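Local coordinates for protein geranyltranstransferase (Enterococcus faecalis, PDB 3P8L) that probably catalyses the magnesium-dependent condensation of isopentenyl diphosphate with geranyl diphosphate to give farnesyl diphosphate, at residues A[174-179]-A[251-257]; A[224-228]-A[262-266]. All coordinates share one frame; numbering follows the deposited sequence.

Overall arrangement
Contacts 1 and 2 lie on the same side of the mainly helical prenyl synthase fold, their centres about 11 Å apart, and they share a packing surface. Tyr253 CG of contact 1 lies 3.8 Å from Ile224 CG1 of contact 2, and Pro254 CD is 3.7 Å from Ala262 CB, so helix 253-257 bears on both helices of contact 2. A third junction, Thr252 CB to Asp227 OD2 at 3.7 Å, involves Asp227, which with Asp226 begins the second aspartate-rich DDxxD motif; in this family that motif binds magnesium and diphosphate. Residues 234-250, between that motif and contact 1, are not modelled, consistent with a mobile connection.

Contact 1. Residues A[174-179]-A[251-257]; sequences TLEELA and STYPALL
Leu178 anchors the tight part of this contact, placing its two methyl groups against different parts of residues 251-257. CD2 lies between the Tyr253 ring, 3.9 Å from Tyr253 CE1, and a leucine methyl, 3.9 Å from Leu256 CD1. That methyl is packed on Leu175 too, with Leu256 CD1 3.8 Å from Leu175 CA, although Leu256 is an exposed residue. Leu178 CD1 instead comes within 3.6 Å of Ser251 O. With CG anti to the backbone N of Leu178 (chi1 -179°), the isobutyl group extends toward the partner segment. Leu175 approaches from the same side of the Tyr253 ring plane but by CE2, its CD1 4.0 Å from Tyr253 CE2, the two side chains running nearly perpendicular. Ala179 CB adds a contact at the phenol end, 4.0 Å from Tyr253 OH.

The looser side, at the surface of the dimer, is the pair Leu175 CD2 and Leu257 CD2, 4.3 Å apart. The axes of the short helical segments 175-179 and 253-257 are 11.4 Å apart and nearly antiparallel (163°), so the segments meet through side chains. Each helix start is capped: Thr174 and Glu177 form a capping box, and Thr252 OG1 accepts from Ala255 N. Tyr253 also rests on Leu220, while Leu257 touches Ala265, so that helix 253-257 fills the corner between helices 175-200, 205-230 and 259-283.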
# COMPACT_ATOMS: atom_id res chain seq x y z
N THR A 174 12.06 18.85 20.47
CA THR A 174 12.29 20.28 20.24
C THR A 174 11.29 20.79 19.19
O THR A 174 10.55 20.00 18.59
CB THR A 174 13.73 20.57 19.75
OG1 THR A 174 13.90 20.09 18.41
CG2 THR A 174 14.77 19.92 20.65
N LEU A 175 11.28 22.10 18.98
CA LEU A 175 10.43 22.72 17.97
C LEU A 175 10.68 22.14 16.57
O LEU A 175 9.74 21.81 15.85
CB LEU A 175 10.61 24.24 17.97
CG LEU A 175 9.86 25.09 16.93
CD1 LEU A 175 8.34 24.99 17.09
CD2 LEU A 175 10.31 26.54 17.02
N GLU A 176 11.96 22.01 16.22
CA GLU A 176 12.37 21.58 14.88
C GLU A 176 12.18 20.07 14.66
O GLU A 176 12.00 19.62 13.52
CB GLU A 176 13.81 22.00 14.60
CG GLU A 176 14.05 23.53 14.66
CD GLU A 176 14.24 24.08 16.08
OE1 GLU A 176 14.05 25.30 16.26
OE2 GLU A 176 14.56 23.30 17.01
N GLU A 177 12.23 19.30 15.75
CA GLU A 177 11.89 17.88 15.72
C GLU A 177 10.38 17.69 15.53
O GLU A 177 9.95 16.84 14.74
CB GLU A 177 12.33 17.18 17.01
CG GLU A 177 13.84 16.98 17.13
CD GLU A 177 14.25 16.38 18.48
OE1 GLU A 177 13.73 16.82 19.53
OE2 GLU A 177 15.09 15.46 18.48
N LEU A 178 9.59 18.50 16.25
CA LEU A 178 8.13 18.54 16.11
C LEU A 178 7.70 18.89 14.68
O LEU A 178 6.84 18.21 14.11
CB LEU A 178 7.51 19.53 17.10
CG LEU A 178 5.98 19.69 17.13
CD1 LEU A 178 5.28 18.45 17.68
CD2 LEU A 178 5.58 20.91 17.93
N ALA A 179 8.32 19.92 14.11
CA ALA A 179 8.02 20.35 12.76
C ALA A 179 8.33 19.27 11.74
O ALA A 179 7.57 19.09 10.79
CB ALA A 179 8.75 21.64 12.41
N SER A 251 3.99 19.13 24.08
CA SER A 251 4.75 19.62 22.94
C SER A 251 3.88 19.93 21.73
O SER A 251 3.70 19.12 20.84
CB SER A 251 5.87 18.66 22.56
OG SER A 251 5.60 17.35 23.00
N THR A 252 3.36 21.15 21.75
CA THR A 252 2.45 21.66 20.77
C THR A 252 2.92 23.04 20.50
O THR A 252 3.71 23.57 21.23
CB THR A 252 1.08 21.88 21.35
OG1 THR A 252 1.18 22.90 22.35
CG2 THR A 252 0.55 20.61 21.95
N TYR A 253 2.43 23.65 19.45
CA TYR A 253 2.94 24.95 19.15
C TYR A 253 2.70 25.95 20.25
O TYR A 253 3.59 26.70 20.62
CB TYR A 253 2.38 25.43 17.83
CG TYR A 253 3.29 25.05 16.72
CD1 TYR A 253 3.40 23.76 16.30
CD2 TYR A 253 4.07 25.99 16.11
CE1 TYR A 253 4.23 23.44 15.31
CE2 TYR A 253 4.89 25.67 15.12
CZ TYR A 253 4.98 24.40 14.72
OH TYR A 253 5.83 24.09 13.72
N PRO A 254 1.52 25.95 20.82
CA PRO A 254 1.22 26.92 21.85
C PRO A 254 2.11 26.73 23.05
O PRO A 254 2.57 27.66 23.67
CB PRO A 254 -0.22 26.59 22.17
CG PRO A 254 -0.78 26.24 20.85
CD PRO A 254 0.34 25.73 19.98
N ALA A 255 2.35 25.49 23.40
CA ALA A 255 3.14 25.24 24.56
C ALA A 255 4.56 25.72 24.34
O ALA A 255 5.17 26.29 25.21
CB ALA A 255 3.14 23.78 24.89
N LEU A 256 5.09 25.46 23.17
CA LEU A 256 6.49 25.79 22.91
C LEU A 256 6.70 27.27 22.62
O LEU A 256 7.79 27.79 22.82
CB LEU A 256 7.06 24.95 21.76
CG LEU A 256 7.22 23.43 21.93
CD1 LEU A 256 7.62 22.81 20.60
CD2 LEU A 256 8.23 23.05 23.02
N LEU A 257 5.64 27.94 22.16
CA LEU A 257 5.73 29.34 21.72
C LEU A 257 4.96 30.32 22.60
O LEU A 257 5.19 31.53 22.55
CB LEU A 257 5.23 29.49 20.28
CG LEU A 257 5.90 28.70 19.14
CD1 LEU A 257 5.23 29.04 17.81
CD2 LEU A 257 7.38 28.99 19.06

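Contact 2. Residues A[224-228]-A[262-266]; sequences IRDDL and AKDAL
Helix segments 224-228 and 262-266 run roughly antiparallel (151°) with their axes 9.7 Å apart, and their nearest alpha carbons are those of Ile224 and Leu266, Ile224 CA to Leu266 CA being 6.1 Å. The residues met by Ile224 and Leu228 include Ala262 and Ala265, whose short side chains accompany this separation.

Ile224 divides its contacts between its branches. CG2 sits 3.4 Å from Ala262 O, a carbonyl already engaged by Leu266 N in its own helix, and it also touches Leu266 CB. CD1, at the end of the other branch, reaches Ala265 CB at 4.0 Å. The chi1 of -62° explains the split: it sets CG2 anti to the backbone N, and CG1 beside the N and anti to the carbonyl carbon. Ile224 and Leu266 pass each other in opposite directions.

One turn later, Leu228 lays CD2 4.0 Å from Ala262 CB and close to the aliphatic chain of Lys263. Its other methyl, CD1, joins Ile224 CG2 against the same carbonyl, 3.8 Å from Ala262 O, and lies 4.1 Å from Leu266 CD2. Leu266 in turn sends CD1 toward Arg225 CB at 4.2 Å, so the arginine contributes its aliphatic root while its guanidinium leads away and NH2 donates to Gln298 O.

Segment 224-228 carries the start of the second aspartate-rich motif of this family, but Asp226 and Asp227 make no contact with 262-266. The chain's C-terminal end closes one flank, with Leu301 touching Arg225, Leu228 and Leu266; on another, helix 253-257 lies against helices 205-230 and 259-283, its Pro254 touching Asp227.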
# COMPACT_ATOMS: atom_id res chain seq x y z
N ILE A 224 -1.26 24.00 13.50
CA ILE A 224 -1.18 25.08 14.48
C ILE A 224 -2.58 25.54 14.92
O ILE A 224 -2.82 25.76 16.10
CB ILE A 224 -0.32 26.28 13.98
CG1 ILE A 224 1.12 25.83 13.71
CG2 ILE A 224 -0.32 27.42 14.99
CD1 ILE A 224 1.91 26.76 12.81
N ARG A 225 -3.49 25.66 13.95
CA ARG A 225 -4.91 25.98 14.20
C ARG A 225 -5.61 24.94 15.08
O ARG A 225 -6.36 25.31 15.99
CB ARG A 225 -5.63 26.15 12.85
CG ARG A 225 -7.13 25.88 12.82
CD ARG A 225 -7.93 27.14 13.09
NE ARG A 225 -8.99 27.33 12.10
CZ ARG A 225 -10.17 26.70 12.10
NH1 ARG A 225 -10.47 25.82 13.05
NH2 ARG A 225 -11.05 26.95 11.14
N ASP A 226 -5.36 23.66 14.83
CA ASP A 226 -5.95 22.59 15.63
C ASP A 226 -5.39 22.51 17.05
O ASP A 226 -6.13 22.25 18.00
CB ASP A 226 -5.83 21.24 14.90
CG ASP A 226 -6.90 21.06 13.82
OD1 ASP A 226 -7.04 19.92 13.32
OD2 ASP A 226 -7.61 22.03 13.47
N ASP A 227 -4.09 22.74 17.18
CA ASP A 227 -3.41 22.80 18.48
C ASP A 227 -3.84 24.02 19.31
O ASP A 227 -3.86 23.97 20.53
CB ASP A 227 -1.88 22.80 18.30
CG ASP A 227 -1.32 21.41 17.99
OD1 ASP A 227 -2.11 20.45 17.83
OD2 ASP A 227 -0.08 21.29 17.91
N LEU A 228 -4.17 25.11 18.62
CA LEU A 228 -4.67 26.33 19.25
C LEU A 228 -6.11 26.17 19.76
O LEU A 228 -6.53 26.90 20.67
CB LEU A 228 -4.59 27.52 18.29
CG LEU A 228 -3.30 28.34 18.27
CD1 LEU A 228 -3.19 29.11 16.97
CD2 LEU A 228 -3.22 29.28 19.47
N ALA A 262 1.94 31.41 19.04
CA ALA A 262 1.34 30.41 18.15
C ALA A 262 0.29 31.02 17.20
O ALA A 262 0.15 30.57 16.06
CB ALA A 262 0.75 29.26 18.94
N LYS A 263 -0.43 32.03 17.68
CA LYS A 263 -1.36 32.82 16.84
C LYS A 263 -0.59 33.53 15.74
O LYS A 263 -1.06 33.62 14.60
CB LYS A 263 -2.12 33.86 17.67
CG LYS A 263 -3.31 33.33 18.46
CD LYS A 263 -4.00 34.47 19.22
CE LYS A 263 -5.49 34.20 19.45
NZ LYS A 263 -5.75 33.02 20.33
N ASP A 264 0.60 34.02 16.09
CA ASP A 264 1.49 34.65 15.11
C ASP A 264 2.13 33.62 14.20
O ASP A 264 2.40 33.91 13.04
CB ASP A 264 2.55 35.50 15.81
CG ASP A 264 2.05 36.90 16.13
OD1 ASP A 264 2.75 37.62 16.88
OD2 ASP A 264 0.96 37.29 15.64
N ALA A 265 2.37 32.42 14.72
CA ALA A 265 2.85 31.31 13.89
C ALA A 265 1.84 31.00 12.77
O ALA A 265 2.22 30.83 11.61
CB ALA A 265 3.13 30.08 14.73
N LEU A 266 0.56 30.96 13.15
CA LEU A 266 -0.56 30.73 12.22
C LEU A 266 -0.65 31.82 11.16
O LEU A 266 -0.62 31.52 9.97
CB LEU A 266 -1.88 30.61 13.00
CG LEU A 266 -3.19 30.35 12.25
CD1 LEU A 266 -3.08 29.12 11.34
CD2 LEU A 266 -4.35 30.19 13.23